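Local coordinates for hydrogen peroxide-inducible genes activator (Corynebacterium glutamicum, PDB 6G1D), which probably senses hydrogen peroxide through a redox change and controls the transcription of peroxide-inducible genes, as a LysR-family DNA-binding regulator, at residues Q242-G247 and P265-A270; A257-C262 and A315-T320. The protein carries 1 engineered substitution. One frame throughout, in Å; residues are numbered along the deposited sequence.

Contact 1: residues Q242-G247 and P265-A270; sequences QLVVAG and PGLATA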
ATOM      1  N   GLN B 242      -2.383  22.620  12.818  1.00 36.22           N
ATOM      2  CA  GLN B 242      -3.752  22.607  13.315  1.00 36.99           C
ATOM      3  C   GLN B 242      -3.830  21.992  14.714  1.00 40.86           C
ATOM      4  O   GLN B 242      -4.612  22.438  15.564  1.00 39.64           O
ATOM      5  CB  GLN B 242      -4.716  21.856  12.378  1.00 37.61           C
ATOM      6  CG  GLN B 242      -4.678  22.178  10.888  1.00 39.12           C
ATOM      7  CD  GLN B 242      -5.000  23.661  10.575  1.00 37.28           C
ATOM      8  OE1 GLN B 242      -4.528  24.562  11.257  1.00 37.06           O
ATOM      9  NE2 GLN B 242      -5.830  23.907   9.564  1.00 37.86           N
ATOM     10  N   LEU B 243      -3.028  20.965  14.951  1.00 36.75           N
ATOM     11  CA  LEU B 243      -2.978  20.315  16.286  1.00 38.74           C
ATOM     12  C   LEU B 243      -2.386  21.280  17.300  1.00 37.17           C
ATOM     13  O   LEU B 243      -2.855  21.335  18.428  1.00 38.12           O
ATOM     14  CB  LEU B 243      -2.199  18.976  16.250  1.00 37.41           C
ATOM     15  CG  LEU B 243      -2.787  17.984  15.242  1.00 37.93           C
ATOM     16  CD1 LEU B 243      -1.939  16.735  15.127  1.00 37.96           C
ATOM     17  CD2 LEU B 243      -4.205  17.556  15.576  1.00 39.58           C
ATOM     18  N   VAL B 244      -1.363  22.039  16.889  1.00 36.09           N
ATOM     19  CA  VAL B 244      -0.724  23.016  17.769  1.00 36.00           C
ATOM     20  C   VAL B 244      -1.716  24.122  18.118  1.00 36.75           C
ATOM     21  O   VAL B 244      -1.825  24.498  19.293  1.00 39.02           O
ATOM     22  CB  VAL B 244       0.561  23.606  17.153  1.00 36.07           C
ATOM     23  CG1 VAL B 244       1.076  24.763  18.005  1.00 35.23           C
ATOM     24  CG2 VAL B 244       1.646  22.556  17.014  1.00 35.22           C
ATOM     25  N   VAL B 245      -2.458  24.624  17.125  1.00 36.76           N
ATOM     26  CA  VAL B 245      -3.477  25.675  17.371  1.00 37.45           C
ATOM     27  C   VAL B 245      -4.509  25.182  18.365  1.00 38.87           C
ATOM     28  O   VAL B 245      -4.923  25.891  19.249  1.00 39.74           O
ATOM     29  CB  VAL B 245      -4.186  26.098  16.056  1.00 37.50           C
ATOM     30  CG1 VAL B 245      -5.420  26.947  16.312  1.00 38.85           C
ATOM     31  CG2 VAL B 245      -3.237  26.843  15.148  1.00 36.35           C
ATOM     32  N   ALA B 246      -4.910  23.931  18.221  1.00 39.23           N
ATOM     33  CA  ALA B 246      -5.893  23.287  19.116  1.00 40.74           C
ATOM     34  C   ALA B 246      -5.363  22.940  20.513  1.00 41.13           C
ATOM     35  O   ALA B 246      -6.115  22.360  21.300  1.00 43.38           O
ATOM     36  CB  ALA B 246      -6.488  22.053  18.453  1.00 41.22           C
ATOM     37  N   GLY B 247      -4.101  23.272  20.817  1.00 45.09           N
ATOM     38  CA  GLY B 247      -3.506  23.036  22.147  1.00 47.14           C
ATOM     39  C   GLY B 247      -3.076  21.582  22.429  1.00 47.46           C
ATOM     40  O   GLY B 247      -2.879  21.227  23.558  1.00 45.47           O
ATOM     41  N   PRO B 265      -3.837  32.089  12.386  1.00 46.45           N
ATOM     42  CA  PRO B 265      -4.212  32.566  13.732  1.00 46.22           C
ATOM     43  C   PRO B 265      -4.095  31.448  14.777  1.00 46.95           C
ATOM     44  O   PRO B 265      -4.371  30.276  14.450  1.00 45.73           O
ATOM     45  CB  PRO B 265      -5.701  32.940  13.578  1.00 50.28           C
ATOM     46  CG  PRO B 265      -5.946  33.060  12.101  1.00 50.82           C
ATOM     47  CD  PRO B 265      -4.997  32.097  11.465  1.00 46.76           C
ATOM     48  N   GLY B 266      -3.629  31.796  15.972  1.00 38.62           N
ATOM     49  CA  GLY B 266      -3.508  30.858  17.073  1.00 39.07           C
ATOM     50  C   GLY B 266      -2.151  30.228  17.298  1.00 38.38           C
ATOM     51  O   GLY B 266      -2.031  29.353  18.186  1.00 38.86           O
ATOM     52  N   LEU B 267      -1.140  30.647  16.523  1.00 37.97           N
ATOM     53  CA  LEU B 267       0.225  30.167  16.697  1.00 37.34           C
ATOM     54  C   LEU B 267       1.123  31.249  17.227  1.00 37.49           C
ATOM     55  O   LEU B 267       0.898  32.406  16.955  1.00 42.01           O
ATOM     56  CB  LEU B 267       0.786  29.669  15.377  1.00 36.21           C
ATOM     57  CG  LEU B 267       0.111  28.440  14.782  1.00 40.10           C
ATOM     58  CD1 LEU B 267       0.799  28.047  13.495  1.00 42.57           C
ATOM     59  CD2 LEU B 267       0.180  27.272  15.731  1.00 43.61           C
ATOM     60  N   ALA B 268       2.150  30.866  17.980  1.00 36.33           N
ATOM     61  CA  ALA B 268       3.254  31.750  18.307  1.00 36.57           C
ATOM     62  C   ALA B 268       4.541  30.989  18.114  1.00 37.91           C
ATOM     63  O   ALA B 268       4.509  29.776  17.907  1.00 36.71           O
ATOM     64  CB  ALA B 268       3.142  32.255  19.722  1.00 42.55           C
ATOM     65  N   THR B 269       5.668  31.686  18.159  1.00 36.10           N
ATOM     66  CA  THR B 269       6.971  31.085  17.950  1.00 36.51           C
ATOM     67  C   THR B 269       7.930  31.458  19.053  1.00 36.19           C
ATOM     68  O   THR B 269       7.728  32.432  19.757  1.00 37.53           O
ATOM     69  CB  THR B 269       7.603  31.562  16.606  1.00 37.60           C
ATOM     70  OG1 THR B 269       7.684  32.990  16.588  1.00 36.38           O
ATOM     71  CG2 THR B 269       6.795  31.060  15.403  1.00 37.94           C
ATOM     72  N   ALA B 270       9.015  30.708  19.135  1.00 35.27           N
ATOM     73  CA  ALA B 270      10.087  30.942  20.079  1.00 36.06           C
ATOM     74  C   ALA B 270      11.390  30.424  19.513  1.00 35.71           C
ATOM     75  O   ALA B 270      11.389  29.564  18.633  1.00 34.96           O
ATOM     76  CB  ALA B 270       9.799  30.189  21.358  1.00 36.76           C
TER
HETATM   77  O   HOH W   1      -4.097  28.551  19.624  1.00 41.03           O
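V245, in the last turn of helix 237-245, and L267, the first residue of strand 267-287, bury the most surface in this contact. The side chains cross at about a right angle, and V245 CG2 lies 3.5 Å from L267 CD2, closer than carbon atoms usually pack. The same methyl of V245 is 3.7 Å from L267 CG, and it also meets P265 O, so it rests partly on a leucine branch and partly on backbone. With chi2 at -179°, CD1 of L267 is anti to CA, and it is the other methyl, CD2, that meets both valines. V244 meets that same branch, its CG1 standing 3.5 Å from L267 CD2, again with the side chains crossed at about a right angle. Leucine suits the place because one methyl can touch two neighbouring valines, whose branching at CB sets apolar carbons close to the helix backbone.

The backbones approach most closely at V245 and G266, with 5.2 Å between V245 CA and G266 CA. Glycine fits here, since at its phi of 97° a beta carbon would press on P265 O and would also run into V245 CG1; without one, the backbones can come this close. A water joins the two segments, donating to V245 O at 2.8 Å and to G266 O at 2.6 Å. Beyond V245 the helix closes with a Schellman motif, in which G247 takes a positive phi and two bonds run back into the last turn, one from G247 N to V244 O.

L267 also packs on V177 of strand 164-179, which pairs with strand 267-287 in the central sheet. On its other flank, helix 237-245 packs through L243 and A246 on L115 and L119 of the second subunit, residues of that subunit's helix 111-125.

Contact 2: residues A257-C262 and A315-T320; sequences AIPWEC and ASTGIT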
ATOM      1  N   ALA B 257       9.698  27.281   6.337  1.00 30.93           N
ATOM      2  CA  ALA B 257       8.268  27.032   6.473  1.00 31.76           C
ATOM      3  C   ALA B 257       7.439  28.210   7.053  1.00 31.79           C
ATOM      4  O   ALA B 257       6.204  28.229   6.916  1.00 31.59           O
ATOM      5  CB  ALA B 257       8.002  25.783   7.297  1.00 37.10           C
ATOM      6  N   ILE B 258       8.092  29.144   7.721  1.00 31.43           N
ATOM      7  CA  ILE B 258       7.383  30.182   8.498  1.00 32.09           C
ATOM      8  C   ILE B 258       6.253  30.866   7.746  1.00 33.46           C
ATOM      9  O   ILE B 258       5.121  30.863   8.218  1.00 34.22           O
ATOM     10  CB  ILE B 258       8.386  31.151   9.149  1.00 34.61           C
ATOM     11  CG1 ILE B 258       9.081  30.450  10.327  1.00 35.61           C
ATOM     12  CG2 ILE B 258       7.712  32.424   9.659  1.00 36.31           C
ATOM     13  CD1 ILE B 258      10.326  31.144  10.813  1.00 36.55           C
ATOM     14  N   PRO B 259       6.521  31.414   6.542  1.00 31.39           N
ATOM     15  CA  PRO B 259       5.432  32.177   5.921  1.00 33.88           C
ATOM     16  C   PRO B 259       4.269  31.323   5.487  1.00 34.21           C
ATOM     17  O   PRO B 259       3.194  31.843   5.262  1.00 33.13           O
ATOM     18  CB  PRO B 259       6.082  32.817   4.683  1.00 34.24           C
ATOM     19  CG  PRO B 259       7.540  32.689   4.879  1.00 32.24           C
ATOM     20  CD  PRO B 259       7.783  31.513   5.788  1.00 30.80           C
ATOM     21  N   TRP B 260       4.496  30.027   5.316  1.00 30.51           N
ATOM     22  CA  TRP B 260       3.490  29.123   4.747  1.00 30.90           C
ATOM     23  C   TRP B 260       2.684  28.373   5.783  1.00 31.37           C
ATOM     24  O   TRP B 260       1.601  27.944   5.491  1.00 32.75           O
ATOM     25  CB  TRP B 260       4.193  28.120   3.809  1.00 30.61           C
ATOM     26  CG  TRP B 260       4.904  28.823   2.715  1.00 30.45           C
ATOM     27  CD1 TRP B 260       6.210  29.118   2.665  1.00 29.98           C
ATOM     28  CD2 TRP B 260       4.305  29.420   1.562  1.00 31.07           C
ATOM     29  NE1 TRP B 260       6.504  29.828   1.504  1.00 30.28           N
ATOM     30  CE2 TRP B 260       5.345  29.976   0.795  1.00 30.95           C
ATOM     31  CE3 TRP B 260       3.004  29.469   1.075  1.00 31.98           C
ATOM     32  CZ2 TRP B 260       5.110  30.672  -0.388  1.00 32.11           C
ATOM     33  CZ3 TRP B 260       2.771  30.135  -0.137  1.00 33.35           C
ATOM     34  CH2 TRP B 260       3.823  30.744  -0.841  1.00 32.63           C
ATOM     35  N   GLU B 261       3.264  28.196   6.968  1.00 42.57           N
ATOM     36  CA  GLU B 261       2.684  27.363   8.013  1.00 42.54           C
ATOM     37  C   GLU B 261       2.404  28.095   9.327  1.00 40.84           C
ATOM     38  O   GLU B 261       1.483  27.701  10.035  1.00 47.63           O
ATOM     39  CB  GLU B 261       3.637  26.179   8.319  1.00 39.29           C
ATOM     40  CG  GLU B 261       4.079  25.312   7.144  1.00 41.30           C
ATOM     41  CD  GLU B 261       2.971  24.513   6.431  1.00 43.45           C
ATOM     42  OE1 GLU B 261       1.811  24.549   6.892  1.00 46.85           O
ATOM     43  OE2 GLU B 261       3.270  23.830   5.384  1.00 47.35           O
ATOM     44  N   CYS B 262       3.199  29.117   9.658  1.00 39.11           N
ATOM     45  CA  CYS B 262       3.238  29.685  11.017  1.00 42.66           C
ATOM     46  C   CYS B 262       2.590  31.034  11.203  1.00 40.24           C
ATOM     47  O   CYS B 262       2.724  31.598  12.275  1.00 45.09           O
ATOM     48  CB  CYS B 262       4.675  29.837  11.494  1.00 40.89           C
ATOM     49  SG  CYS B 262       5.568  28.319  11.430  1.00 46.18           S
ATOM     50  N   ALA B 315      11.678  36.479   7.262  1.00 34.22           N
ATOM     51  CA  ALA B 315      11.940  37.723   7.976  1.00 35.36           C
ATOM     52  C   ALA B 315      10.874  38.777   7.713  1.00 35.68           C
ATOM     53  O   ALA B 315      10.569  39.550   8.603  1.00 38.84           O
ATOM     54  CB  ALA B 315      13.324  38.253   7.614  1.00 36.18           C
ATOM     55  N   SER B 316      10.286  38.798   6.511  1.00 37.91           N
ATOM     56  CA  SER B 316       9.245  39.762   6.163  1.00 36.40           C
ATOM     57  C   SER B 316       7.954  39.597   6.967  1.00 36.60           C
ATOM     58  O   SER B 316       7.143  40.503   7.008  1.00 36.78           O
ATOM     59  CB  SER B 316       8.934  39.702   4.658  1.00 36.85           C
ATOM     60  OG  SER B 316       8.014  38.647   4.358  1.00 36.08           O
ATOM     61  N   THR B 317       7.740  38.442   7.588  1.00 36.69           N
ATOM     62  CA  THR B 317       6.519  38.227   8.364  1.00 38.53           C
ATOM     63  C   THR B 317       6.547  38.973   9.685  1.00 40.42           C
ATOM     64  O   THR B 317       5.520  39.120  10.310  1.00 39.22           O
ATOM     65  CB  THR B 317       6.283  36.749   8.713  1.00 38.51           C
ATOM     66  OG1 THR B 317       7.359  36.283   9.519  1.00 36.68           O
ATOM     67  CG2 THR B 317       6.181  35.912   7.458  1.00 39.44           C
ATOM     68  N   GLY B 318       7.723  39.376  10.139  1.00 38.79           N
ATOM     69  CA  GLY B 318       7.880  39.997  11.458  1.00 44.95           C
ATOM     70  C   GLY B 318       8.239  39.011  12.547  1.00 44.54           C
ATOM     71  O   GLY B 318       8.565  39.447  13.664  1.00 42.25           O
ATOM     72  N   ILE B 319       8.218  37.706  12.241  1.00 39.75           N
ATOM     73  CA  ILE B 319       8.487  36.671  13.226  1.00 37.80           C
ATOM     74  C   ILE B 319       9.998  36.668  13.410  1.00 39.55           C
ATOM     75  O   ILE B 319      10.747  36.646  12.443  1.00 38.28           O
ATOM     76  CB  ILE B 319       7.919  35.321  12.723  1.00 40.59           C
ATOM     77  CG1 ILE B 319       6.379  35.390  12.816  1.00 38.60           C
ATOM     78  CG2 ILE B 319       8.493  34.142  13.491  1.00 41.24           C
ATOM     79  CD1 ILE B 319       5.632  34.337  12.033  1.00 35.89           C
ATOM     80  N   THR B 320      10.448  36.714  14.671  1.00 39.26           N
ATOM     81  CA  THR B 320      11.860  36.865  14.967  1.00 40.84           C
ATOM     82  C   THR B 320      12.503  35.523  14.714  1.00 43.38           C
ATOM     83  O   THR B 320      11.941  34.510  15.101  1.00 38.82           O
ATOM     84  CB  THR B 320      12.073  37.298  16.430  1.00 43.44           C
ATOM     85  OG1 THR B 320      11.366  38.519  16.640  1.00 42.71           O
ATOM     86  CG2 THR B 320      13.564  37.529  16.771  1.00 44.10           C
TER
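I258 and I319 make the main apolar contact, I258 CG2 lying 3.7 Å from I319 CD1 as the two side chains slide past each other in opposite directions. The chi1 of I319, -72°, sets CG1 anti to its carbonyl carbon, and from there CD1 extends to I258 and also meets C262 O, just after the helix, at 4.0 Å. Beside this pair, T317 CG2 rests on P259, 4.1 Å from P259 CA. Isoleucine offers a methyl on each of two branches for such packing, and proline presents a rigid apolar surface.

The polar interactions order the loop rather than bridge the segments. T317 OG1 lies between its backbone N and carbonyl carbon (chi1 62°) and accepts from I319 N at 3.2 Å, with an N-H...O angle of 163°. It is also hydrogen-bonded to A314 O, one turn back in helix 293-316. Threonine therefore serves twice, its hydroxyl fixing the turn and its methyl packing on P259. Glycine suits position 318 because, at the positive phi of G318, a beta carbon would be jammed against T317 O.

The bond from I319 N to T317 OG1 closes an ST turn. It sets I319 against both I258 and I175 of strand 164-179, in the periplasmic-binding-protein-like fold of LysR effector domains.

Contacts 1 and 2 lie about 13 Å apart, centre to centre, and alternate along the chain, so helix 258-261 leads into strand 267-287, which precedes helix 293-316. They touch directly: L267 CD1 comes within 3.5 Å of E261 O, while T269 OG1 lies 3.4 Å from I319 CG2. L267 meets the valines of contact 1 with one branch and the backbone of contact 2 with the other. R264 ties them further, hydrogen-bonding to Q242 OE1 and forming a salt bridge with E261 OE1. Both reach the second subunit, Q242 packing on its W260 and W260 on its Q242. A 1,2-ethanediol, probably from the crystallisation liquor, lies about 5 Å from the P259 side chain.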